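Local coordinates for serine--tRNA ligase (PDB 2DQ0), which probably attaches serine to tRNA(Ser), and also to tRNA(Sec), in an ATP-dependent reaction carried out by a homodimer, at residues A[44-49]-A[86-91]; A[55-60]-A[75-80]; A[160-165]-A[413-418]. One frame throughout, in Å; residues are numbered along the deposited sequence.

Interaction 1 (A[44-49]-A[86-91]); sequences LKEINR and GELENE
Ile47 and Leu88 meet at the centre of an antiparallel helical pairing, where helix 28-65 and helix 72-103 form the two-stranded coiled coil of the tRNA-binding arm. Locally the helix axes come within 9.6 Å and run at 158° to each other. The CA atoms of Ile47 and Leu88, at 6.7 Å, form the closest such pair across the segments, and both side chains are directed at the facing helix. They slide past one another in opposite directions, flank to flank. The CG1 methylene of Ile47 lies against CB of Leu88 (3.4 Å), and its terminal CD1 continues past that methylene until it faces the backbone N of Glu89 (3.8 Å). With CG1 set anti to the carbonyl carbon (chi1 -68°), the long branch of Ile47 is the one sent across the interface. Leu88 in turn behaves as a knob in a hole, touching Lys43 and Leu50 as well as Glu46 and Ile47, one residue at each corner. Replacing Ile47 by alanine removes the methyl facing Glu89 N and would probably open a gap beside CB of Leu88, costing it part of its apolar cover. Away from this buried pair the packing thins toward solvent. On one flank the Glu46 chain, bent at chi2, crosses Leu88 at about a right angle, its OE2 at 3.8 Å from Leu88 CD1, while OE1 makes a salt bridge with Arg49 NH1 (2.7 Å) along its own helix. On the other, exposed flank, the Glu89 side chain touches Ile47 CD1 through its CG and continues outward. No hydrogen bond joins the two segments. Cohesion here is therefore apolar, with charged chains lending their methylenes to the border, and Glu91 with Lys43 supplies an ionic link between the helices nearby.

Interaction 2 (A[55-60]-A[75-80]); sequences NKIAVE and LAKSRE
Ile57 reaches across to Lys77 and Ser78 in the outer part of the helical hairpin, the antiparallel coiled-coil arm characteristic of seryl-tRNA synthetases. Its two branches divide the work. CD1, at the end of the long branch, rests against the aliphatic part of Lys77, 3.5 Å from CD and 3.7 Å from CG. The CG2 methyl turns instead to Ser78, packing against its OG in a plain van der Waals contact. This split follows from the first torsion of Ile57 (chi1 -69°), which sets CG1 beside the backbone N and CG2 anti to it, so that the methyls face neighbouring residues of the opposite helix. Lys77 leaves its helix with CG anti to the backbone N, which brings its CB, CG and CD methylenes across the CD1 methyl at a slant, on the solvent side of the contact. Around this first shell, Leu74 and Ile81 also touch Ile57. Together with Lys77 and Ser78 they make the four-residue hole of knobs-into-holes packing, one helical turn either side of the central pair. Ile61, a turn farther along helix 28-65, touches Ser78 as well. The serine hydroxyl finds its polar partner within its own helix: OG is hydrogen-bonded to the carbonyl O of Leu74.

Interaction 3 (A[160-165]-A[413-418]); sequences KLHVDL and AIVAIL
His162 and Val415 supply the aromatic part of this buried contact, a CH-pi interaction between the start of helix 162-168 and helix 410-420. Val415 CG1 sits 3.3 Å from the centroid of the imidazole and only 12° off its normal, almost squarely over the face. The opposite face takes CG2 of Val163, displaced toward the rim, so the ring is sandwiched between two valine methyls. Aliphatic packing continues one turn along each helix, where Leu165 CD1 lies 4.0 Å from Leu418 CB and also covers the carbonyl O of that leucine. Leu418 CD1, in turn, approaches the backbone O of His162 (4.0 Å). Polar bonds come from outside the two segments. His162 NE2 is hydrogen-bonded to the backbone N of Ile296, and the backbone N of His162, right after the N-cap Leu161, pairs with Glu419 OE2. Helix 410-420 belongs to the class II catalytic core, and the Val415 side chain is about 8 Å from the seryl-adenylate analogue. The contact is thus apolar across the interface, with the imidazole's turn fixed by methyls on its faces and a hydrogen bond at NE2.

Interactions 1 and 2 are two separate levels of one coiled coil. Both join helix 28-65 to helix 72-103, their centres lie 16 Å apart, and interaction 2 is nested along the chain inside the loop closed by interaction 1, nearer the tip of the hairpin. Interaction 3 comes later in sequence and bridges 247 residues, bringing helix 162-168 onto helix 410-420 in the globular body. Its centre is 64 Å from that of interaction 1 and 80 Å from that of interaction 2, on the opposite side of the chain's centre. The contacts thus sample both domains: an extended N-terminal arm involved in tRNA binding, and a catalytic core that holds the seryl-adenylate analogue.

Interaction 1 (A[44-49]-A[86-91])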
ATOM      1  N   LEU A  44       8.028 -20.798 -42.362  1.00 59.97           N
ATOM      2  CA  LEU A  44       6.721 -20.334 -42.782  1.00 64.40           C
ATOM      3  C   LEU A  44       6.558 -20.454 -44.297  1.00 64.80           C
ATOM      4  O   LEU A  44       5.494 -20.859 -44.777  1.00 67.13           O
ATOM      5  CB  LEU A  44       6.510 -18.889 -42.332  1.00 72.60           C
ATOM      6  CG  LEU A  44       5.226 -18.202 -42.804  1.00 82.88           C
ATOM      7  CD1 LEU A  44       4.001 -19.104 -42.579  1.00 82.17           C
ATOM      8  CD2 LEU A  44       5.091 -16.884 -42.057  1.00 88.10           C
ATOM      9  N   LYS A  45       7.605 -20.116 -45.049  1.00 62.88           N
ATOM     10  CA  LYS A  45       7.542 -20.221 -46.500  1.00 65.49           C
ATOM     11  C   LYS A  45       7.395 -21.709 -46.850  1.00 68.06           C
ATOM     12  O   LYS A  45       6.712 -22.072 -47.811  1.00 56.29           O
ATOM     13  CB  LYS A  45       8.802 -19.627 -47.138  1.00 67.69           C
ATOM     14  CG  LYS A  45       8.650 -19.325 -48.627  1.00 79.92           C
ATOM     15  CD  LYS A  45       7.420 -18.432 -48.894  1.00 92.93           C
ATOM     16  CE  LYS A  45       7.288 -18.031 -50.369  1.00 94.62           C
ATOM     17  NZ  LYS A  45       8.446 -17.204 -50.860  1.00 92.23           N
ATOM     18  N   GLU A  46       8.026 -22.563 -46.045  1.00 68.88           N
ATOM     19  CA  GLU A  46       7.946 -24.016 -46.222  1.00 71.78           C
ATOM     20  C   GLU A  46       6.485 -24.438 -46.066  1.00 65.23           C
ATOM     21  O   GLU A  46       5.963 -25.208 -46.864  1.00 64.60           O
ATOM     22  CB  GLU A  46       8.776 -24.730 -45.145  1.00 77.65           C
ATOM     23  CG  GLU A  46       9.784 -25.756 -45.642  1.00 87.58           C
ATOM     24  CD  GLU A  46       9.146 -26.964 -46.296  1.00 93.04           C
ATOM     25  OE1 GLU A  46       8.671 -26.840 -47.445  1.00 93.31           O
ATOM     26  OE2 GLU A  46       9.124 -28.042 -45.658  1.00 98.56           O
ATOM     27  N   ILE A  47       5.841 -23.928 -45.018  1.00 59.79           N
ATOM     28  CA  ILE A  47       4.448 -24.242 -44.731  1.00 58.70           C
ATOM     29  C   ILE A  47       3.537 -23.893 -45.919  1.00 61.66           C
ATOM     30  O   ILE A  47       2.692 -24.700 -46.325  1.00 50.82           O
ATOM     31  CB  ILE A  47       3.976 -23.510 -43.433  1.00 61.45           C
ATOM     32  CG1 ILE A  47       4.710 -24.103 -42.216  1.00 56.02           C
ATOM     33  CG2 ILE A  47       2.461 -23.642 -43.263  1.00 54.09           C
ATOM     34  CD1 ILE A  47       4.426 -23.419 -40.877  1.00 42.09           C
ATOM     35  N   ASN A  48       3.703 -22.700 -46.480  1.00 58.39           N
ATOM     36  CA  ASN A  48       2.887 -22.342 -47.620  1.00 58.80           C
ATOM     37  C   ASN A  48       3.156 -23.289 -48.789  1.00 60.02           C
ATOM     38  O   ASN A  48       2.235 -23.703 -49.489  1.00 62.69           O
ATOM     39  CB  ASN A  48       3.147 -20.900 -48.028  1.00 54.33           C
ATOM     40  CG  ASN A  48       2.534 -19.915 -47.058  1.00 66.38           C
ATOM     41  OD1 ASN A  48       1.593 -20.250 -46.329  1.00 64.54           O
ATOM     42  ND2 ASN A  48       3.048 -18.685 -47.051  1.00 63.71           N
ATOM     43  N   ARG A  49       4.421 -23.639 -48.981  1.00 61.71           N
ATOM     44  CA  ARG A  49       4.822 -24.533 -50.056  1.00 57.69           C
ATOM     45  C   ARG A  49       4.013 -25.793 -49.855  1.00 55.36           C
ATOM     46  O   ARG A  49       3.452 -26.345 -50.802  1.00 55.34           O
ATOM     47  CB  ARG A  49       6.323 -24.848 -49.947  1.00 67.75           C
ATOM     48  CG  ARG A  49       7.142 -24.841 -51.259  1.00 73.43           C
ATOM     49  CD  ARG A  49       7.020 -26.127 -52.098  1.00 81.97           C
ATOM     50  NE  ARG A  49       7.075 -27.360 -51.309  1.00 83.53           N
ATOM     51  CZ  ARG A  49       8.006 -27.640 -50.401  1.00 87.00           C
ATOM     52  NH1 ARG A  49       8.977 -26.771 -50.157  1.00 94.41           N
ATOM     53  NH2 ARG A  49       7.958 -28.785 -49.720  1.00 80.87           N
ATOM     54  N   GLY A  86       1.952 -29.453 -39.343  1.00 56.41           N
ATOM     55  CA  GLY A  86       1.813 -29.259 -37.912  1.00 53.75           C
ATOM     56  C   GLY A  86       3.154 -29.028 -37.235  1.00 60.89           C
ATOM     57  O   GLY A  86       3.307 -28.100 -36.432  1.00 60.45           O
ATOM     58  N   GLU A  87       4.133 -29.874 -37.559  1.00 63.46           N
ATOM     59  CA  GLU A  87       5.465 -29.770 -36.979  1.00 63.65           C
ATOM     60  C   GLU A  87       6.051 -28.402 -37.237  1.00 64.25           C
ATOM     61  O   GLU A  87       6.515 -27.730 -36.313  1.00 68.14           O
ATOM     62  CB  GLU A  87       6.388 -30.847 -37.550  1.00 69.37           C
ATOM     63  CG  GLU A  87       6.089 -32.252 -37.031  1.00 76.00           C
ATOM     64  CD  GLU A  87       6.703 -33.362 -37.886  1.00 77.99           C
ATOM     65  OE1 GLU A  87       6.472 -34.554 -37.558  1.00 73.87           O
ATOM     66  OE2 GLU A  87       7.402 -33.044 -38.879  1.00 73.98           O
ATOM     67  N   LEU A  88       6.033 -27.982 -38.494  1.00 63.30           N
ATOM     68  CA  LEU A  88       6.562 -26.671 -38.833  1.00 63.60           C
ATOM     69  C   LEU A  88       5.847 -25.597 -38.007  1.00 64.28           C
ATOM     70  O   LEU A  88       6.481 -24.700 -37.456  1.00 54.50           O
ATOM     71  CB  LEU A  88       6.395 -26.411 -40.333  1.00 48.28           C
ATOM     72  CG  LEU A  88       7.287 -27.356 -41.145  1.00 56.23           C
ATOM     73  CD1 LEU A  88       6.981 -27.250 -42.646  1.00 49.82           C
ATOM     74  CD2 LEU A  88       8.759 -27.029 -40.835  1.00 38.64           C
ATOM     75  N   GLU A  89       4.526 -25.710 -37.901  1.00 67.67           N
ATOM     76  CA  GLU A  89       3.750 -24.741 -37.143  1.00 68.20           C
ATOM     77  C   GLU A  89       4.210 -24.666 -35.695  1.00 66.14           C
ATOM     78  O   GLU A  89       4.443 -23.583 -35.154  1.00 70.84           O
ATOM     79  CB  GLU A  89       2.264 -25.085 -37.220  1.00 68.48           C
ATOM     80  CG  GLU A  89       1.636 -24.738 -38.560  1.00 66.88           C
ATOM     81  CD  GLU A  89       0.174 -25.131 -38.641  1.00 75.82           C
ATOM     82  OE1 GLU A  89      -0.508 -24.672 -39.586  1.00 83.11           O
ATOM     83  OE2 GLU A  89      -0.293 -25.904 -37.769  1.00 74.41           O
ATOM     84  N   ASN A  90       4.366 -25.815 -35.067  1.00 64.84           N
ATOM     85  CA  ASN A  90       4.805 -25.816 -33.692  1.00 66.84           C
ATOM     86  C   ASN A  90       6.257 -25.393 -33.600  1.00 68.66           C
ATOM     87  O   ASN A  90       6.682 -24.840 -32.587  1.00 75.00           O
ATOM     88  CB  ASN A  90       4.576 -27.195 -33.080  1.00 74.75           C
ATOM     89  CG  ASN A  90       3.107 -27.592 -33.112  1.00 85.72           C
ATOM     90  OD1 ASN A  90       2.235 -26.829 -32.681  1.00 85.77           O
ATOM     91  ND2 ASN A  90       2.826 -28.780 -33.630  1.00 90.73           N
ATOM     92  N   GLU A  91       7.031 -25.637 -34.651  1.00 66.30           N
ATOM     93  CA  GLU A  91       8.427 -25.218 -34.626  1.00 65.32           C
ATOM     94  C   GLU A  91       8.472 -23.698 -34.758  1.00 65.07           C
ATOM     95  O   GLU A  91       9.352 -23.040 -34.198  1.00 66.88           O
ATOM     96  CB  GLU A  91       9.227 -25.865 -35.768  1.00 67.06           C
ATOM     97  CG  GLU A  91       9.676 -27.311 -35.499  1.00 69.25           C
ATOM     98  CD  GLU A  91      10.375 -27.971 -36.701  1.00 68.89           C
ATOM     99  OE1 GLU A  91      10.565 -29.209 -36.670  1.00 66.30           O
ATOM    100  OE2 GLU A  91      10.733 -27.263 -37.671  1.00 71.18           O
TER

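Interaction 2 (A[55-60]-A[75-80])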
ATOM      1  N   ASN A  55      -3.057 -28.822 -51.930  1.00 57.07           N
ATOM      2  CA  ASN A  55      -4.051 -28.491 -52.933  1.00 59.48           C
ATOM      3  C   ASN A  55      -3.823 -29.306 -54.202  1.00 63.80           C
ATOM      4  O   ASN A  55      -4.762 -29.887 -54.738  1.00 65.29           O
ATOM      5  CB  ASN A  55      -3.979 -26.987 -53.226  1.00 68.65           C
ATOM      6  CG  ASN A  55      -5.047 -26.510 -54.194  1.00 74.48           C
ATOM      7  OD1 ASN A  55      -6.049 -27.184 -54.424  1.00 77.62           O
ATOM      8  ND2 ASN A  55      -4.841 -25.318 -54.751  1.00 70.94           N
ATOM      9  N   LYS A  56      -2.578 -29.361 -54.675  1.00 64.73           N
ATOM     10  CA  LYS A  56      -2.258 -30.108 -55.891  1.00 58.54           C
ATOM     11  C   LYS A  56      -2.562 -31.586 -55.724  1.00 61.81           C
ATOM     12  O   LYS A  56      -3.260 -32.183 -56.540  1.00 66.56           O
ATOM     13  CB  LYS A  56      -0.785 -29.929 -56.272  1.00 63.18           C
ATOM     14  CG  LYS A  56      -0.426 -28.585 -56.910  1.00 75.00           C
ATOM     15  CD  LYS A  56       1.094 -28.478 -57.170  1.00 90.80           C
ATOM     16  CE  LYS A  56       1.487 -27.156 -57.868  1.00 97.89           C
ATOM     17  NZ  LYS A  56       2.968 -26.973 -58.079  1.00 87.02           N
ATOM     18  N   ILE A  57      -2.034 -32.184 -54.665  1.00 64.97           N
ATOM     19  CA  ILE A  57      -2.265 -33.595 -54.415  1.00 63.52           C
ATOM     20  C   ILE A  57      -3.758 -33.869 -54.328  1.00 70.12           C
ATOM     21  O   ILE A  57      -4.213 -34.966 -54.642  1.00 71.24           O
ATOM     22  CB  ILE A  57      -1.574 -34.050 -53.106  1.00 60.17           C
ATOM     23  CG1 ILE A  57      -0.058 -34.016 -53.295  1.00 62.10           C
ATOM     24  CG2 ILE A  57      -1.986 -35.471 -52.735  1.00 49.27           C
ATOM     25  CD1 ILE A  57       0.720 -34.413 -52.054  1.00 71.65           C
ATOM     26  N   ALA A  58      -4.522 -32.863 -53.911  1.00 77.51           N
ATOM     27  CA  ALA A  58      -5.969 -33.019 -53.775  1.00 79.14           C
ATOM     28  C   ALA A  58      -6.630 -33.103 -55.134  1.00 77.99           C
ATOM     29  O   ALA A  58      -7.304 -34.084 -55.425  1.00 78.40           O
ATOM     30  CB  ALA A  58      -6.569 -31.863 -52.968  1.00 75.75           C
ATOM     31  N   VAL A  59      -6.440 -32.086 -55.968  1.00 77.72           N
ATOM     32  CA  VAL A  59      -7.050 -32.097 -57.296  1.00 86.76           C
ATOM     33  C   VAL A  59      -6.591 -33.334 -58.064  1.00 90.54           C
ATOM     34  O   VAL A  59      -7.289 -33.809 -58.961  1.00 87.75           O
ATOM     35  CB  VAL A  59      -6.690 -30.821 -58.118  1.00 86.11           C
ATOM     36  CG1 VAL A  59      -7.082 -29.571 -57.340  1.00 84.39           C
ATOM     37  CG2 VAL A  59      -5.204 -30.801 -58.452  1.00 89.76           C
ATOM     38  N   GLU A  60      -5.424 -33.858 -57.688  1.00 92.43           N
ATOM     39  CA  GLU A  60      -4.863 -35.032 -58.336  1.00 94.52           C
ATOM     40  C   GLU A  60      -5.519 -36.349 -57.964  1.00 98.72           C
ATOM     41  O   GLU A  60      -5.644 -37.238 -58.804  1.00101.24           O
ATOM     42  CB  GLU A  60      -3.373 -35.124 -58.058  1.00 97.36           C
ATOM     43  CG  GLU A  60      -2.555 -34.804 -59.277  1.00105.07           C
ATOM     44  CD  GLU A  60      -3.083 -35.515 -60.509  1.00106.45           C
ATOM     45  OE1 GLU A  60      -3.117 -36.768 -60.495  1.00107.25           O
ATOM     46  OE2 GLU A  60      -3.470 -34.818 -61.476  1.00100.32           O
ATOM     47  N   LEU A  75      -2.743 -40.451 -51.106  1.00 68.59           N
ATOM     48  CA  LEU A  75      -3.368 -40.376 -49.792  1.00 66.90           C
ATOM     49  C   LEU A  75      -2.336 -40.450 -48.674  1.00 67.01           C
ATOM     50  O   LEU A  75      -2.530 -39.872 -47.604  1.00 70.22           O
ATOM     51  CB  LEU A  75      -4.400 -41.497 -49.629  1.00 61.85           C
ATOM     52  CG  LEU A  75      -5.704 -41.280 -50.407  1.00 73.24           C
ATOM     53  CD1 LEU A  75      -6.530 -42.557 -50.436  1.00 71.71           C
ATOM     54  CD2 LEU A  75      -6.495 -40.140 -49.763  1.00 68.41           C
ATOM     55  N   ALA A  76      -1.241 -41.166 -48.917  1.00 67.99           N
ATOM     56  CA  ALA A  76      -0.176 -41.288 -47.915  1.00 68.22           C
ATOM     57  C   ALA A  76       0.733 -40.052 -47.968  1.00 62.54           C
ATOM     58  O   ALA A  76       1.275 -39.618 -46.944  1.00 53.40           O
ATOM     59  CB  ALA A  76       0.644 -42.559 -48.152  1.00 68.32           C
ATOM     60  N   LYS A  77       0.900 -39.483 -49.158  1.00 56.94           N
ATOM     61  CA  LYS A  77       1.717 -38.284 -49.283  1.00 63.92           C
ATOM     62  C   LYS A  77       0.910 -37.186 -48.584  1.00 65.75           C
ATOM     63  O   LYS A  77       1.447 -36.358 -47.848  1.00 69.13           O
ATOM     64  CB  LYS A  77       1.955 -37.939 -50.757  1.00 64.20           C
ATOM     65  CG  LYS A  77       3.126 -36.992 -50.987  1.00 72.09           C
ATOM     66  CD  LYS A  77       3.332 -36.704 -52.478  1.00 89.46           C
ATOM     67  CE  LYS A  77       3.682 -37.966 -53.283  1.00 93.13           C
ATOM     68  NZ  LYS A  77       3.786 -37.709 -54.754  1.00 85.74           N
ATOM     69  N   SER A  78      -0.401 -37.210 -48.801  1.00 66.18           N
ATOM     70  CA  SER A  78      -1.297 -36.254 -48.170  1.00 58.96           C
ATOM     71  C   SER A  78      -1.126 -36.307 -46.652  1.00 54.42           C
ATOM     72  O   SER A  78      -1.033 -35.273 -45.995  1.00 54.94           O
ATOM     73  CB  SER A  78      -2.739 -36.578 -48.546  1.00 52.43           C
ATOM     74  OG  SER A  78      -2.947 -36.357 -49.926  1.00 56.67           O
ATOM     75  N   ARG A  79      -1.076 -37.522 -46.113  1.00 52.87           N
ATOM     76  CA  ARG A  79      -0.914 -37.746 -44.682  1.00 55.53           C
ATOM     77  C   ARG A  79       0.404 -37.179 -44.140  1.00 60.06           C
ATOM     78  O   ARG A  79       0.481 -36.758 -42.979  1.00 54.24           O
ATOM     79  CB  ARG A  79      -1.004 -39.248 -44.380  1.00 63.13           C
ATOM     80  CG  ARG A  79      -2.417 -39.836 -44.430  1.00 76.66           C
ATOM     81  CD  ARG A  79      -2.416 -41.331 -44.735  1.00 86.62           C
ATOM     82  NE  ARG A  79      -1.451 -42.068 -43.920  1.00103.25           N
ATOM     83  CZ  ARG A  79      -1.061 -43.319 -44.163  1.00102.82           C
ATOM     84  NH1 ARG A  79      -1.555 -43.985 -45.203  1.00101.60           N
ATOM     85  NH2 ARG A  79      -0.165 -43.900 -43.373  1.00 95.20           N
ATOM     86  N   GLU A  80       1.445 -37.157 -44.967  1.00 60.37           N
ATOM     87  CA  GLU A  80       2.705 -36.627 -44.481  1.00 66.33           C
ATOM     88  C   GLU A  80       2.718 -35.095 -44.530  1.00 65.09           C
ATOM     89  O   GLU A  80       3.389 -34.456 -43.716  1.00 63.66           O
ATOM     90  CB  GLU A  80       3.915 -37.223 -45.245  1.00 64.96           C
ATOM     91  CG  GLU A  80       3.937 -37.022 -46.756  1.00 80.47           C
ATOM     92  CD  GLU A  80       5.341 -37.167 -47.370  1.00 88.25           C
ATOM     93  OE1 GLU A  80       6.072 -38.103 -46.976  1.00 88.05           O
ATOM     94  OE2 GLU A  80       5.707 -36.350 -48.255  1.00 83.59           O
TER

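Interaction 3 (A[160-165]-A[413-418])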
ATOM      1  N   LYS A 160      21.617  22.108   8.695  1.00 46.53           N
ATOM      2  CA  LYS A 160      21.393  20.732   9.125  1.00 45.54           C
ATOM      3  C   LYS A 160      20.814  19.777   8.068  1.00 43.23           C
ATOM      4  O   LYS A 160      20.233  20.193   7.056  1.00 36.54           O
ATOM      5  CB  LYS A 160      20.489  20.725  10.368  1.00 43.04           C
ATOM      6  CG  LYS A 160      21.001  21.593  11.520  1.00 47.47           C
ATOM      7  CD  LYS A 160      20.244  21.351  12.839  1.00 42.87           C
ATOM      8  CE  LYS A 160      20.744  22.249  13.986  1.00 45.72           C
ATOM      9  NZ  LYS A 160      20.293  23.704  13.915  1.00 41.77           N
ATOM     10  N   LEU A 161      20.998  18.488   8.318  1.00 37.81           N
ATOM     11  CA  LEU A 161      20.482  17.444   7.438  1.00 37.95           C
ATOM     12  C   LEU A 161      19.003  17.281   7.739  1.00 44.39           C
ATOM     13  O   LEU A 161      18.562  17.489   8.887  1.00 37.32           O
ATOM     14  CB  LEU A 161      21.194  16.143   7.715  1.00 36.47           C
ATOM     15  CG  LEU A 161      22.575  16.152   7.081  1.00 45.01           C
ATOM     16  CD1 LEU A 161      23.315  14.904   7.574  1.00 29.03           C
ATOM     17  CD2 LEU A 161      22.455  16.209   5.540  1.00 26.05           C
ATOM     18  N   HIS A 162      18.234  16.890   6.726  1.00 39.88           N
ATOM     19  CA  HIS A 162      16.795  16.762   6.932  1.00 41.84           C
ATOM     20  C   HIS A 162      16.420  15.826   8.088  1.00 46.61           C
ATOM     21  O   HIS A 162      15.466  16.097   8.840  1.00 39.06           O
ATOM     22  CB  HIS A 162      16.095  16.330   5.632  1.00 39.82           C
ATOM     23  CG  HIS A 162      15.942  14.852   5.485  1.00 37.45           C
ATOM     24  ND1 HIS A 162      16.931  14.049   4.966  1.00 36.49           N
ATOM     25  CD2 HIS A 162      14.904  14.034   5.773  1.00 36.05           C
ATOM     26  CE1 HIS A 162      16.507  12.801   4.933  1.00 40.66           C
ATOM     27  NE2 HIS A 162      15.280  12.765   5.417  1.00 50.77           N
ATOM     28  N   VAL A 163      17.186  14.745   8.246  1.00 46.20           N
ATOM     29  CA  VAL A 163      16.924  13.789   9.304  1.00 48.71           C
ATOM     30  C   VAL A 163      16.980  14.506  10.648  1.00 51.78           C
ATOM     31  O   VAL A 163      16.086  14.379  11.477  1.00 49.11           O
ATOM     32  CB  VAL A 163      17.962  12.665   9.310  1.00 58.00           C
ATOM     33  CG1 VAL A 163      17.438  11.498  10.116  1.00 48.68           C
ATOM     34  CG2 VAL A 163      18.300  12.249   7.876  1.00 69.47           C
ATOM     35  N   ASP A 164      18.026  15.287  10.864  1.00 52.36           N
ATOM     36  CA  ASP A 164      18.134  15.989  12.124  1.00 49.57           C
ATOM     37  C   ASP A 164      17.014  16.992  12.319  1.00 49.86           C
ATOM     38  O   ASP A 164      16.522  17.166  13.434  1.00 46.16           O
ATOM     39  CB  ASP A 164      19.515  16.634  12.236  1.00 51.92           C
ATOM     40  CG  ASP A 164      20.616  15.582  12.345  1.00 66.25           C
ATOM     41  OD1 ASP A 164      20.556  14.778  13.315  1.00 72.13           O
ATOM     42  OD2 ASP A 164      21.516  15.533  11.468  1.00 59.42           O
ATOM     43  N   LEU A 165      16.588  17.635  11.235  1.00 48.23           N
ATOM     44  CA  LEU A 165      15.507  18.595  11.318  1.00 39.95           C
ATOM     45  C   LEU A 165      14.193  17.879  11.702  1.00 44.28           C
ATOM     46  O   LEU A 165      13.404  18.393  12.495  1.00 44.75           O
ATOM     47  CB  LEU A 165      15.379  19.350   9.984  1.00 34.40           C
ATOM     48  CG  LEU A 165      16.439  20.461   9.797  1.00 48.43           C
ATOM     49  CD1 LEU A 165      16.514  20.887   8.339  1.00 40.07           C
ATOM     50  CD2 LEU A 165      16.108  21.682  10.692  1.00 40.91           C
ATOM     51  N   ALA A 413      10.428  15.852  -1.454  1.00 41.93           N
ATOM     52  CA  ALA A 413      10.022  17.248  -1.512  1.00 39.94           C
ATOM     53  C   ALA A 413      10.145  17.772  -0.067  1.00 45.31           C
ATOM     54  O   ALA A 413      10.591  18.902   0.200  1.00 35.76           O
ATOM     55  CB  ALA A 413       8.595  17.349  -1.996  1.00 44.72           C
ATOM     56  N   ILE A 414       9.769  16.917   0.871  1.00 37.40           N
ATOM     57  CA  ILE A 414       9.827  17.280   2.264  1.00 38.02           C
ATOM     58  C   ILE A 414      11.280  17.501   2.667  1.00 44.84           C
ATOM     59  O   ILE A 414      11.566  18.441   3.401  1.00 45.03           O
ATOM     60  CB  ILE A 414       9.144  16.185   3.151  1.00 43.64           C
ATOM     61  CG1 ILE A 414       7.623  16.301   3.025  1.00 33.90           C
ATOM     62  CG2 ILE A 414       9.562  16.316   4.623  1.00 30.44           C
ATOM     63  CD1 ILE A 414       6.876  15.256   3.833  1.00 28.75           C
ATOM     64  N   VAL A 415      12.203  16.659   2.190  1.00 46.69           N
ATOM     65  CA  VAL A 415      13.601  16.868   2.558  1.00 50.24           C
ATOM     66  C   VAL A 415      14.045  18.193   1.940  1.00 47.15           C
ATOM     67  O   VAL A 415      14.617  19.044   2.635  1.00 43.96           O
ATOM     68  CB  VAL A 415      14.584  15.710   2.094  1.00 46.01           C
ATOM     69  CG1 VAL A 415      14.127  14.383   2.624  1.00 45.10           C
ATOM     70  CG2 VAL A 415      14.679  15.650   0.617  1.00 54.72           C
ATOM     71  N   ALA A 416      13.745  18.393   0.658  1.00 37.63           N
ATOM     72  CA  ALA A 416      14.154  19.634   0.019  1.00 39.64           C
ATOM     73  C   ALA A 416      13.623  20.857   0.768  1.00 44.02           C
ATOM     74  O   ALA A 416      14.355  21.839   0.947  1.00 46.29           O
ATOM     75  CB  ALA A 416      13.719  19.667  -1.442  1.00 29.88           C
ATOM     76  N   ILE A 417      12.374  20.795   1.233  1.00 43.67           N
ATOM     77  CA  ILE A 417      11.798  21.932   1.941  1.00 42.42           C
ATOM     78  C   ILE A 417      12.449  22.142   3.293  1.00 45.45           C
ATOM     79  O   ILE A 417      12.725  23.279   3.670  1.00 52.29           O
ATOM     80  CB  ILE A 417      10.258  21.787   2.095  1.00 46.50           C
ATOM     81  CG1 ILE A 417       9.607  21.941   0.716  1.00 45.04           C
ATOM     82  CG2 ILE A 417       9.701  22.817   3.095  1.00 25.70           C
ATOM     83  CD1 ILE A 417       8.115  21.779   0.714  1.00 43.19           C
ATOM     84  N   LEU A 418      12.720  21.060   4.013  1.00 44.56           N
ATOM     85  CA  LEU A 418      13.346  21.187   5.333  1.00 45.58           C
ATOM     86  C   LEU A 418      14.771  21.731   5.211  1.00 47.42           C
ATOM     87  O   LEU A 418      15.177  22.624   5.954  1.00 44.25           O
ATOM     88  CB  LEU A 418      13.387  19.836   6.066  1.00 36.75           C
ATOM     89  CG  LEU A 418      12.071  19.193   6.519  1.00 43.79           C
ATOM     90  CD1 LEU A 418      12.317  17.854   7.211  1.00 26.86           C
ATOM     91  CD2 LEU A 418      11.384  20.149   7.471  1.00 35.65           C
TER